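Local coordinates for protein endo-1,4-beta-mannanase (Eisenia fetida, PDB 5Y6T) that probably hydrolyses internal beta-1,4-mannosidic linkages of mannans, as an endo-1,4-beta-mannanase of glycoside hydrolase family 5, at residues S25-A30 / A339-G344. Sequence-based numbering, arbitrary orientation.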
ATOM      1  N   SER A  25      11.801   5.839   0.249  1.00 20.33           N
ATOM      2  CA  SER A  25      12.598   4.974   1.081  1.00 20.53           C
ATOM      3  C   SER A  25      12.116   5.028   2.514  1.00 19.38           C
ATOM      4  O   SER A  25      12.062   6.084   3.064  1.00 20.63           O
ATOM      5  CB  SER A  25      14.066   5.374   1.039  1.00 21.50           C
ATOM      6  OG  SER A  25      14.877   4.585   1.871  1.00 22.94           O
ATOM      7  N   GLY A  26      11.654   3.923   3.064  1.00 19.53           N
ATOM      8  CA  GLY A  26      11.060   3.979   4.368  1.00 19.62           C
ATOM      9  C   GLY A  26      10.618   2.644   4.887  1.00 20.35           C
ATOM     10  O   GLY A  26      11.184   1.628   4.522  1.00 19.59           O
ATOM     11  N   MET A  27       9.711   2.668   5.845  1.00 20.82           N
ATOM     12  CA  MET A  27       9.226   1.432   6.471  1.00 20.17           C
ATOM     13  C   MET A  27       7.736   1.357   6.450  1.00 19.29           C
ATOM     14  O   MET A  27       7.045   2.383   6.591  1.00 20.75           O
ATOM     15  CB  MET A  27       9.692   1.358   7.958  1.00 19.86           C
ATOM     16  CG  MET A  27      11.185   1.466   8.133  1.00 19.51           C
ATOM     17  SD  MET A  27      11.576   1.129   9.895  1.00 22.18           S
ATOM     18  CE  MET A  27      13.234   1.783  10.027  1.00 23.25           C
ATOM     19  N   ASN A  28       7.243   0.128   6.342  1.00 19.61           N
ATOM     20  CA  ASN A  28       5.922  -0.140   6.769  1.00 19.64           C
ATOM     21  C   ASN A  28       5.911   0.022   8.288  1.00 20.92           C
ATOM     22  O   ASN A  28       6.825  -0.491   8.944  1.00 20.94           O
ATOM     23  CB  ASN A  28       5.517  -1.570   6.455  1.00 19.54           C
ATOM     24  CG  ASN A  28       5.273  -1.811   5.002  1.00 19.21           C
ATOM     25  OD1 ASN A  28       4.143  -1.718   4.558  1.00 19.68           O
ATOM     26  ND2 ASN A  28       6.317  -2.213   4.281  1.00 17.53           N
ATOM     27  N   ILE A  29       4.904   0.696   8.815  1.00 19.49           N
ATOM     28  CA  ILE A  29       4.763   0.787  10.321  1.00 20.22           C
ATOM     29  C   ILE A  29       4.568  -0.640  10.896  1.00 20.97           C
ATOM     30  O   ILE A  29       5.328  -0.992  11.799  1.00 21.67           O
ATOM     31  CB  ILE A  29       3.804   1.852  10.829  1.00 20.29           C
ATOM     32  CG1 ILE A  29       4.202   3.198  10.240  1.00 19.31           C
ATOM     33  CG2 ILE A  29       3.782   1.925  12.342  1.00 20.72           C
ATOM     34  CD1 ILE A  29       5.645   3.564  10.417  1.00 20.72           C
ATOM     35  N   ALA A  30       3.655  -1.464  10.404  1.00 20.89           N
ATOM     36  CA  ALA A  30       2.446  -1.083   9.638  1.00 19.88           C
ATOM     37  C   ALA A  30       1.278  -0.638  10.543  1.00 19.90           C
ATOM     38  O   ALA A  30       0.264  -0.113  10.077  1.00 19.69           O
ATOM     39  CB  ALA A  30       2.011  -2.190   8.746  1.00 20.11           C
ATOM     40  N   ALA A 339      16.044  -1.452  14.158  1.00 24.96           N
ATOM     41  CA  ALA A 339      17.491  -1.162  13.996  1.00 27.13           C
ATOM     42  C   ALA A 339      18.049  -1.735  12.684  1.00 24.36           C
ATOM     43  O   ALA A 339      18.840  -1.111  11.992  1.00 24.41           O
ATOM     44  CB  ALA A 339      18.293  -1.714  15.174  1.00 27.50           C
ATOM     45  N   THR A 340      17.601  -2.928  12.345  1.00 22.91           N
ATOM     46  CA  THR A 340      18.039  -3.519  11.095  1.00 23.87           C
ATOM     47  C   THR A 340      17.523  -2.689   9.909  1.00 21.26           C
ATOM     48  O   THR A 340      18.271  -2.345   8.976  1.00 23.43           O
ATOM     49  CB  THR A 340      17.607  -5.012  11.018  1.00 27.50           C
ATOM     50  OG1 THR A 340      18.373  -5.761  11.961  1.00 27.23           O
ATOM     51  CG2 THR A 340      17.797  -5.629   9.618  1.00 27.98           C
ATOM     52  N   GLN A 341      16.240  -2.401   9.913  1.00 22.28           N
ATOM     53  CA  GLN A 341      15.647  -1.610   8.825  1.00 21.62           C
ATOM     54  C   GLN A 341      16.317  -0.242   8.703  1.00 21.49           C
ATOM     55  O   GLN A 341      16.539   0.246   7.568  1.00 19.96           O
ATOM     56  CB  GLN A 341      14.151  -1.464   9.020  1.00 20.49           C
ATOM     57  CG  GLN A 341      13.456  -2.817   8.885  1.00 22.00           C
ATOM     58  CD  GLN A 341      12.035  -2.835   9.416  1.00 24.43           C
ATOM     59  OE1 GLN A 341      11.132  -2.434   8.722  1.00 20.47           O
ATOM     60  NE2 GLN A 341      11.876  -3.176  10.661  1.00 24.46           N
ATOM     61  N   ALA A 342      16.603   0.388   9.835  1.00 22.09           N
ATOM     62  CA  ALA A 342      17.319   1.663   9.837  1.00 23.11           C
ATOM     63  C   ALA A 342      18.601   1.548   9.001  1.00 21.26           C
ATOM     64  O   ALA A 342      18.969   2.503   8.401  1.00 22.62           O
ATOM     65  CB  ALA A 342      17.657   2.119  11.245  1.00 25.56           C
ATOM     66  N   GLN A 343      19.309   0.417   9.009  1.00 23.39           N
ATOM     67  CA  GLN A 343      20.584   0.328   8.223  1.00 24.31           C
ATOM     68  C   GLN A 343      20.312   0.544   6.746  1.00 23.42           C
ATOM     69  O   GLN A 343      21.101   1.131   6.010  1.00 21.68           O
ATOM     70  CB  GLN A 343      21.311  -0.978   8.455  1.00 26.16           C
ATOM     71  CG  GLN A 343      21.696  -1.223   9.906  1.00 29.50           C
ATOM     72  CD  GLN A 343      22.355  -2.618  10.011  1.00 36.58           C
ATOM     73  OE1 GLN A 343      21.723  -3.633   9.804  1.00 40.60           O
ATOM     74  NE2 GLN A 343      23.638  -2.629  10.225  1.00 42.51           N
ATOM     75  N   GLY A 344      19.202   0.024   6.261  1.00 22.25           N
ATOM     76  CA  GLY A 344      18.861   0.286   4.877  1.00 21.13           C
ATOM     77  C   GLY A 344      18.491   1.683   4.579  1.00 20.12           C
ATOM     78  O   GLY A 344      18.870   2.163   3.534  1.00 21.89           O
TER
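Met-27, on the first parallel strand of the (beta/alpha)8 barrel, lays the end of its side chain against Gln-341 in the closing helix 338-348, a strand-to-helix contact in the shell between barrel wall and helices. Its terminal CE lies 3.5 Å from CB of Gln-341 and 3.7 Å from the backbone N of Ala-342, so the methyl sits against the base of the Gln-341 side chain and the backbone next to it. Nearer the strand, SD of Met-27 runs 3.8 Å from OE1 of Gln-341, and the two chains pass at a slant. Both are extended beyond CG; in Met-27 the chi2 of -172° and chi3 of -163° carry the methyl across to the helix, a span suited to a long, unbranched residue.

Gln-341 has two roles. Its aliphatic CB offers methionine an apolar surface, while the amide beyond it is bonded at both ends: OE1 to OG of Ser-325 on the neighbouring strand 322-325, and NE2 to the backbone oxygens of Gln-327 and Ser-337. Ala-342 turns its CB away from the strand and touches Glu-61 with it; Met-27 meets its backbone N, not its side chain. Phe-338 and Leu-345 of the same helix and Ile-58 of helix 42-60 also touch Met-27, wedging it between two helices. With an alanine here, SD and CE would be missing, and a gap is likely to open between Gln-341 CB, Leu-345 and Ile-58. The chemistry is thus divided: between the two segments only van der Waals packing acts, while the glutamine amide ties helix 338-348 to the adjacent strand and the loop after it.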